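Local coordinates for pirin-like protein (Geobacillus kaustophilus, PDB 2P17) that belongs to the pirin family of cupins, carries a bound iron(III) ion, and has no established function, at residues Leu71-Ser76 / His99-Ala104; Gly79-Gly84 / Pro127-Leu132. All coordinates share one frame; numbering follows the deposited sequence.

Interaction 1. Residues Leu71-Ser76 / His99-Ala104. With FE (Fe (III) ion), chain B.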
ATOM      1  N   LEU A  71      15.534  -6.838   2.336  1.00 13.39           N
ATOM      2  CA  LEU A  71      15.147  -7.365   1.026  1.00 13.42           C
ATOM      3  C   LEU A  71      16.127  -6.964  -0.074  1.00 13.47           C
ATOM      4  O   LEU A  71      16.540  -5.809  -0.146  1.00 13.82           O
ATOM      5  CB  LEU A  71      13.730  -6.893   0.658  1.00 13.65           C
ATOM      6  CG  LEU A  71      13.050  -7.460  -0.597  1.00 13.84           C
ATOM      7  CD1 LEU A  71      12.892  -8.969  -0.496  1.00 13.09           C
ATOM      8  CD2 LEU A  71      11.700  -6.810  -0.824  1.00 14.17           C
ATOM      9  N   GLU A  72      16.489  -7.933  -0.911  1.00 13.23           N
ATOM     10  CA  GLU A  72      17.263  -7.679  -2.118  1.00 13.62           C
ATOM     11  C   GLU A  72      16.315  -7.683  -3.309  1.00 13.20           C
ATOM     12  O   GLU A  72      15.600  -8.670  -3.560  1.00 14.19           O
ATOM     13  CB  GLU A  72      18.348  -8.745  -2.309  1.00 14.02           C
ATOM     14  CG  GLU A  72      19.426  -8.700  -1.252  1.00 14.68           C
ATOM     15  CD  GLU A  72      20.421  -9.846  -1.352  1.00 15.43           C
ATOM     16  OE1 GLU A  72      20.416 -10.589  -2.359  0.50 15.54           O
ATOM     17  OE2 GLU A  72      21.208 -10.005  -0.400  1.00 19.76           O
ATOM     18  N   HIS A  73      16.302  -6.576  -4.038  1.00 12.34           N
ATOM     19  CA  HIS A  73      15.463  -6.461  -5.232  1.00 12.55           C
ATOM     20  C   HIS A  73      16.285  -6.598  -6.507  1.00 12.10           C
ATOM     21  O   HIS A  73      17.389  -6.060  -6.615  1.00 13.10           O
ATOM     22  CB  HIS A  73      14.740  -5.118  -5.260  1.00 12.74           C
ATOM     23  CG  HIS A  73      14.129  -4.804  -6.588  1.00 12.05           C
ATOM     24  ND1 HIS A  73      12.912  -5.315  -6.977  1.00 12.30           N
ATOM     25  CD2 HIS A  73      14.577  -4.059  -7.628  1.00 12.42           C
ATOM     26  CE1 HIS A  73      12.632  -4.898  -8.201  1.00 12.11           C
ATOM     27  NE2 HIS A  73      13.628  -4.135  -8.617  1.00 11.98           N
ATOM     28  N   PHE A  74      15.736  -7.317  -7.478  1.00 11.61           N
ATOM     29  CA  PHE A  74      16.262  -7.293  -8.830  1.00 11.59           C
ATOM     30  C   PHE A  74      15.159  -7.002  -9.834  1.00 11.43           C
ATOM     31  O   PHE A  74      14.058  -7.540  -9.722  1.00 10.76           O
ATOM     32  CB  PHE A  74      16.927  -8.630  -9.188  1.00 12.08           C
ATOM     33  CG  PHE A  74      17.223  -8.760 -10.648  1.00 12.75           C
ATOM     34  CD1 PHE A  74      18.347  -8.149 -11.188  1.00 14.59           C
ATOM     35  CD2 PHE A  74      16.342  -9.433 -11.491  1.00 12.36           C
ATOM     36  CE1 PHE A  74      18.610  -8.232 -12.561  1.00 14.85           C
ATOM     37  CE2 PHE A  74      16.597  -9.516 -12.860  1.00 14.53           C
ATOM     38  CZ  PHE A  74      17.730  -8.925 -13.386  1.00 13.35           C
ATOM     39  N   ASP A  75      15.465  -6.173 -10.828  1.00 11.08           N
ATOM     40  CA  ASP A  75      14.664  -6.152 -12.047  1.00 10.92           C
ATOM     41  C   ASP A  75      15.541  -5.946 -13.289  1.00 10.88           C
ATOM     42  O   ASP A  75      16.668  -5.450 -13.206  1.00 11.07           O
ATOM     43  CB  ASP A  75      13.522  -5.120 -11.959  1.00 10.84           C
ATOM     44  CG  ASP A  75      14.013  -3.697 -12.016  1.00 11.97           C
ATOM     45  OD1 ASP A  75      14.366  -3.238 -13.124  1.00 13.59           O
ATOM     46  OD2 ASP A  75      14.047  -3.041 -10.951  1.00 13.95           O
ATOM     47  N   SER A  76      15.008  -6.346 -14.439  1.00 10.75           N
ATOM     48  CA  SER A  76      15.770  -6.363 -15.686  1.00 11.77           C
ATOM     49  C   SER A  76      15.899  -5.013 -16.378  1.00 12.54           C
ATOM     50  O   SER A  76      16.527  -4.923 -17.433  1.00 12.92           O
ATOM     51  CB  SER A  76      15.195  -7.397 -16.649  1.00 11.19           C
ATOM     52  OG  SER A  76      13.835  -7.113 -16.958  1.00 11.63           O
ATOM     53  N   HIS A  99      11.446  -9.564 -12.549  1.00 10.79           N
ATOM     54  CA  HIS A  99      11.927  -9.177 -11.234  1.00 11.66           C
ATOM     55  C   HIS A  99      12.068 -10.378 -10.311  1.00 11.30           C
ATOM     56  O   HIS A  99      11.525 -11.454 -10.578  1.00 11.57           O
ATOM     57  CB  HIS A  99      10.973  -8.143 -10.615  1.00 11.71           C
ATOM     58  CG  HIS A  99       9.791  -8.747  -9.928  1.00 14.53           C
ATOM     59  ND1 HIS A  99       9.573  -8.624  -8.571  0.90 16.47           N
ATOM     60  CD2 HIS A  99       8.775  -9.500 -10.407  1.00 15.07           C
ATOM     61  CE1 HIS A  99       8.463  -9.262  -8.247  0.90 16.16           C
ATOM     62  NE2 HIS A  99       7.959  -9.806  -9.343  0.80 17.30           N
ATOM     63  N   LYS A 100      12.782 -10.178  -9.208  1.00 11.55           N
ATOM     64  CA  LYS A 100      12.822 -11.155  -8.118  1.00 12.57           C
ATOM     65  C   LYS A 100      13.073 -10.407  -6.821  1.00 12.53           C
ATOM     66  O   LYS A 100      13.930  -9.525  -6.766  1.00 12.86           O
ATOM     67  CB  LYS A 100      13.927 -12.190  -8.333  1.00 13.08           C
ATOM     68  CG  LYS A 100      14.060 -13.191  -7.197  1.00 14.43           C
ATOM     69  CD  LYS A 100      15.060 -14.285  -7.539  1.00 17.71           C
ATOM     70  CE  LYS A 100      15.555 -14.955  -6.261  1.00 19.38           C
ATOM     71  NZ  LYS A 100      15.945 -16.375  -6.470  1.00 22.26           N
ATOM     72  N   GLU A 101      12.313 -10.760  -5.788  1.00 12.54           N
ATOM     73  CA  GLU A 101      12.494 -10.193  -4.453  1.00 13.13           C
ATOM     74  C   GLU A 101      13.033 -11.311  -3.581  1.00 13.29           C
ATOM     75  O   GLU A 101      12.386 -12.354  -3.447  1.00 13.74           O
ATOM     76  CB  GLU A 101      11.168  -9.646  -3.894  1.00 13.78           C
ATOM     77  CG  GLU A 101      10.369  -8.788  -4.889  1.00 14.38           C
ATOM     78  CD  GLU A 101      11.137  -7.577  -5.403  1.00 15.27           C
ATOM     79  OE1 GLU A 101      12.005  -7.056  -4.678  1.00 16.77           O
ATOM     80  OE2 GLU A 101      10.843  -7.134  -6.532  1.00 18.13           O
ATOM     81  N   ASP A 102      14.228 -11.113  -3.029  1.00 13.40           N
ATOM     82  CA  ASP A 102      14.908 -12.176  -2.294  1.00 13.40           C
ATOM     83  C   ASP A 102      15.477 -11.629  -0.980  1.00 13.54           C
ATOM     84  O   ASP A 102      16.225 -10.660  -0.996  1.00 13.41           O
ATOM     85  CB  ASP A 102      16.036 -12.755  -3.158  1.00 14.08           C
ATOM     86  CG  ASP A 102      16.361 -14.205  -2.813  1.00 15.67           C
ATOM     87  OD1 ASP A 102      15.511 -14.895  -2.213  1.00 15.89           O
ATOM     88  OD2 ASP A 102      17.469 -14.668  -3.171  1.00 18.00           O
ATOM     89  N   PRO A 103      15.104 -12.227   0.169  1.00 13.15           N
ATOM     90  CA  PRO A 103      15.740 -11.762   1.405  1.00 13.83           C
ATOM     91  C   PRO A 103      17.257 -11.927   1.403  1.00 14.61           C
ATOM     92  O   PRO A 103      17.796 -12.860   0.791  1.00 14.88           O
ATOM     93  CB  PRO A 103      15.110 -12.654   2.484  1.00 13.73           C
ATOM     94  CG  PRO A 103      13.779 -13.053   1.877  1.00 13.33           C
ATOM     95  CD  PRO A 103      14.105 -13.276   0.433  1.00 13.61           C
ATOM     96  N   ALA A 104      17.930 -11.022   2.105  1.00 15.50           N
ATOM     97  CA  ALA A 104      19.363 -11.168   2.372  1.00 16.38           C
ATOM     98  C   ALA A 104      19.609 -12.467   3.151  1.00 16.91           C
ATOM     99  O   ALA A 104      18.730 -12.937   3.873  1.00 16.92           O
ATOM    100  CB  ALA A 104      19.874  -9.978   3.164  1.00 16.19           C
TER
HETATM  101 FE    FE B 278       6.263 -10.677  -9.103  0.50 13.19          FE
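The imidazole of His73 has the ring of Tyr129 stacked on it and a carboxylate at each nitrogen. At one edge its ND1-H is shared by both oxygens of Glu101, 2.8 Å to OE2 and 3.0 Å to OE1, each through its syn lone pair, with ring and carboxylate only 18° from coplanar. At the other, NE2 donates almost straight to Asp75 OD2 (2.6 Å). Flanked by two acids, His73 may well be protonated. Glu101, bent at chi2 (-58°), spends the anti lone pair of OE2 on the ND1-H of His99, 2.8 Å away and in that ring's plane. With ND1 so held, His99, its CG in the crowded chi1 position, turns NE2 to the iron at 1.9 Å; His57 also binds the ion. An alanine in place of His73 would probably loosen the Glu101 carboxylate, and with it the orientation of His99. Behind these groups the antiparallel strands are joined by backbone pairs at Glu72-Asp102 and Phe74-Lys100, while Leu71 CD1 packs against Glu101 CB. Glu101, a predicted ligand, here acts as second shell, OE2 standing 6.3 Å from FE, in the metal site of a pirin N-terminal cupin domain.

Interaction 2. Residues Gly79-Gly84 / Pro127-Leu132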
ATOM      1  N   GLY A  79      18.306  -3.293 -12.517  1.00 13.30           N
ATOM      2  CA  GLY A  79      19.269  -4.170 -11.846  1.00 13.27           C
ATOM      3  C   GLY A  79      18.982  -4.340 -10.365  1.00 13.25           C
ATOM      4  O   GLY A  79      17.827  -4.535  -9.974  1.00 12.99           O
ATOM      5  N   HIS A  80      20.026  -4.259  -9.541  1.00 14.23           N
ATOM      6  CA  HIS A  80      19.910  -4.569  -8.112  1.00 14.93           C
ATOM      7  C   HIS A  80      19.715  -3.371  -7.207  1.00 15.09           C
ATOM      8  O   HIS A  80      20.338  -2.317  -7.394  1.00 15.21           O
ATOM      9  CB  HIS A  80      21.139  -5.333  -7.626  1.00 15.93           C
ATOM     10  CG  HIS A  80      21.050  -6.803  -7.836  1.00 18.35           C
ATOM     11  ND1 HIS A  80      20.412  -7.641  -6.948  1.00 22.57           N
ATOM     12  CD2 HIS A  80      21.518  -7.592  -8.831  1.00 21.04           C
ATOM     13  CE1 HIS A  80      20.478  -8.882  -7.394  1.00 22.45           C
ATOM     14  NE2 HIS A  80      21.151  -8.881  -8.530  1.00 22.13           N
ATOM     15  N   SER A  81      18.864  -3.562  -6.200  1.00 14.55           N
ATOM     16  CA  SER A  81      18.673  -2.583  -5.144  1.00 15.14           C
ATOM     17  C   SER A  81      18.367  -3.320  -3.841  1.00 14.76           C
ATOM     18  O   SER A  81      18.217  -4.537  -3.835  1.00 14.91           O
ATOM     19  CB  SER A  81      17.534  -1.643  -5.493  1.00 15.12           C
ATOM     20  OG  SER A  81      16.286  -2.298  -5.361  1.00 19.74           O
ATOM     21  N   THR A  82      18.306  -2.576  -2.743  1.00 14.94           N
ATOM     22  CA  THR A  82      17.944  -3.152  -1.449  1.00 15.11           C
ATOM     23  C   THR A  82      16.880  -2.314  -0.759  1.00 15.32           C
ATOM     24  O   THR A  82      16.730  -1.121  -1.043  1.00 15.69           O
ATOM     25  CB  THR A  82      19.159  -3.287  -0.504  1.00 15.13           C
ATOM     26  OG1 THR A  82      19.783  -2.012  -0.335  1.00 16.92           O
ATOM     27  CG2 THR A  82      20.180  -4.305  -1.039  1.00 15.64           C
ATOM     28  N   LEU A  83      16.136  -2.968   0.125  1.00 14.43           N
ATOM     29  CA  LEU A  83      15.135  -2.321   0.972  1.00 14.27           C
ATOM     30  C   LEU A  83      15.284  -2.841   2.379  1.00 13.43           C
ATOM     31  O   LEU A  83      15.550  -4.024   2.573  1.00 14.30           O
ATOM     32  CB  LEU A  83      13.704  -2.631   0.513  1.00 14.55           C
ATOM     33  CG  LEU A  83      13.044  -1.977  -0.709  1.00 14.70           C
ATOM     34  CD1 LEU A  83      11.588  -2.369  -0.776  1.00 14.79           C
ATOM     35  CD2 LEU A  83      13.175  -0.462  -0.748  1.00 16.62           C
ATOM     36  N   GLY A  84      15.103  -1.954   3.350  1.00 12.66           N
ATOM     37  CA  GLY A  84      15.063  -2.366   4.754  1.00 12.14           C
ATOM     38  C   GLY A  84      13.714  -2.078   5.387  1.00 11.76           C
ATOM     39  O   GLY A  84      12.775  -1.644   4.697  1.00 11.66           O
ATOM     40  N   PRO A 127       9.425   0.290 -18.663  1.00 14.00           N
ATOM     41  CA  PRO A 127       9.562  -0.077 -17.248  1.00 13.55           C
ATOM     42  C   PRO A 127      10.401   0.944 -16.485  1.00 12.99           C
ATOM     43  O   PRO A 127      11.300   1.580 -17.057  1.00 13.28           O
ATOM     44  CB  PRO A 127      10.260  -1.444 -17.278  1.00 13.94           C
ATOM     45  CG  PRO A 127      10.802  -1.596 -18.660  1.00 15.44           C
ATOM     46  CD  PRO A 127      10.027  -0.704 -19.572  1.00 14.55           C
ATOM     47  N   ARG A 128      10.102   1.096 -15.198  1.00 12.48           N
ATOM     48  CA  ARG A 128      10.764   2.089 -14.353  1.00 13.24           C
ATOM     49  C   ARG A 128      10.756   1.555 -12.927  1.00 12.44           C
ATOM     50  O   ARG A 128       9.809   0.880 -12.516  1.00 12.79           O
ATOM     51  CB  ARG A 128      10.026   3.436 -14.474  1.00 13.80           C
ATOM     52  CG  ARG A 128      10.309   4.516 -13.436  1.00 16.28           C
ATOM     53  CD  ARG A 128       9.498   5.775 -13.768  0.70 15.91           C
ATOM     54  NE  ARG A 128       8.045   5.695 -13.530  0.80 19.26           N
ATOM     55  CZ  ARG A 128       7.175   6.596 -13.997  1.00 19.64           C
ATOM     56  NH1 ARG A 128       7.616   7.602 -14.739  1.00 20.73           N
ATOM     57  NH2 ARG A 128       5.876   6.500 -13.750  1.00 19.56           N
ATOM     58  N   TYR A 129      11.809   1.864 -12.185  1.00 10.81           N
ATOM     59  CA  TYR A 129      11.944   1.448 -10.800  1.00 10.12           C
ATOM     60  C   TYR A 129      12.236   2.667  -9.941  1.00 10.04           C
ATOM     61  O   TYR A 129      13.077   3.499 -10.286  1.00 10.86           O
ATOM     62  CB  TYR A 129      13.074   0.418 -10.662  1.00 10.24           C
ATOM     63  CG  TYR A 129      13.307  -0.017  -9.233  1.00 10.83           C
ATOM     64  CD1 TYR A 129      12.442  -0.920  -8.608  1.00 10.99           C
ATOM     65  CD2 TYR A 129      14.386   0.479  -8.503  1.00 10.90           C
ATOM     66  CE1 TYR A 129      12.647  -1.311  -7.305  1.00 10.43           C
ATOM     67  CE2 TYR A 129      14.602   0.096  -7.176  1.00  9.59           C
ATOM     68  CZ  TYR A 129      13.730  -0.806  -6.591  1.00  8.89           C
ATOM     69  OH  TYR A 129      13.936  -1.209  -5.292  1.00  9.98           O
ATOM     70  N   GLN A 130      11.508   2.775  -8.836  1.00  9.20           N
ATOM     71  CA  GLN A 130      11.746   3.818  -7.839  1.00  9.12           C
ATOM     72  C   GLN A 130      11.979   3.183  -6.480  1.00 10.03           C
ATOM     73  O   GLN A 130      11.148   2.413  -5.995  1.00 10.14           O
ATOM     74  CB  GLN A 130      10.559   4.773  -7.758  1.00  9.77           C
ATOM     75  CG  GLN A 130      10.142   5.370  -9.068  1.00  8.60           C
ATOM     76  CD  GLN A 130       8.918   6.227  -8.918  1.00  9.03           C
ATOM     77  OE1 GLN A 130       8.986   7.332  -8.360  1.00  9.91           O
ATOM     78  NE2 GLN A 130       7.784   5.738  -9.409  1.00  8.50           N
ATOM     79  N   ASN A 131      13.122   3.498  -5.886  1.00 10.65           N
ATOM     80  CA  ASN A 131      13.444   3.063  -4.531  1.00 11.07           C
ATOM     81  C   ASN A 131      13.082   4.191  -3.565  1.00 11.40           C
ATOM     82  O   ASN A 131      13.638   5.292  -3.636  1.00 11.81           O
ATOM     83  CB  ASN A 131      14.932   2.700  -4.445  1.00 12.37           C
ATOM     84  CG  ASN A 131      15.284   1.975  -3.170  1.00 14.05           C
ATOM     85  OD1 ASN A 131      15.491   2.597  -2.136  1.00 17.96           O
ATOM     86  ND2 ASN A 131      15.353   0.648  -3.238  1.00 15.95           N
ATOM     87  N   LEU A 132      12.136   3.920  -2.673  1.00 11.61           N
ATOM     88  CA  LEU A 132      11.555   4.953  -1.821  1.00 12.14           C
ATOM     89  C   LEU A 132      11.923   4.722  -0.365  1.00 11.94           C
ATOM     90  O   LEU A 132      11.191   4.086   0.379  1.00 11.57           O
ATOM     91  CB  LEU A 132      10.028   4.996  -1.999  1.00 11.95           C
ATOM     92  CG  LEU A 132       9.524   5.156  -3.434  1.00 12.60           C
ATOM     93  CD1 LEU A 132       8.001   5.035  -3.494  1.00 13.74           C
ATOM     94  CD2 LEU A 132      10.009   6.468  -4.065  1.00 12.73           C
TER
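Tyr129 and Asn131, two residues apart on one strand, both hold CG anti to the backbone N (chi1 178° and -168°), which sends the phenol and the amide across to strand 79-83. Ser81 answers with OG in the crowded position between its backbone N and carbonyl carbon, and the three groups meet at Tyr129 OH. Ser81 OG donates to this hydroxyl over a short 2.6 Å, coming obliquely past the CE2 and CZ end of the ring. Asn131 ND2 donates to the same oxygen at 3.1 Å, near the plane of its amide. With two donors already on it, the hydroxyl gives its own proton to Gln89 OE1, so that three bonds fix the tip of the ring.

The second hydrogen of Asn131 ND2 goes to Thr82 O, also at 3.1 Å and fairly straight, but reaches it from above the carbonyl plane instead of along a lone pair. The amide thus ties its own strand's tyrosine to the main chain of the other. Leu83 slides past Asn131 in the opposite direction, laying CD2 against ND2 at 3.5 Å.

The strand axes stay 8.4 Å apart and 30° from parallel, and no backbone bond joins them; the bridge is made by side chains. Strand 79-83 lies at one edge of its sheet, bonded to strand 71-75 through Ser81 and Leu83, whereas strand 128-132 pairs antiparallel with strand 88-92, the source of Gln89. The contact therefore links two separate sheets of the N-terminal half.

How the interactions relate
Interaction 1 joins neighbouring strands of one sheet by main-chain pairing and is the more buried, larger contact, with histidine-carboxylate bonds leading to the metal. Interaction 2 lies nearer the surface and spans two sheets with neutral hydroxyl and amide groups. They adjoin in one sheet, where strand 79-83 of interaction 2 continues it beyond strand 71-75 of interaction 1. Their side chains also meet, His73 NE2 lying 3.3 Å from Tyr129 CE1 in the ring stack. Gln89 completes the connection: its NE2 bonds to Glu101 OE1, so the same residue serves both contacts.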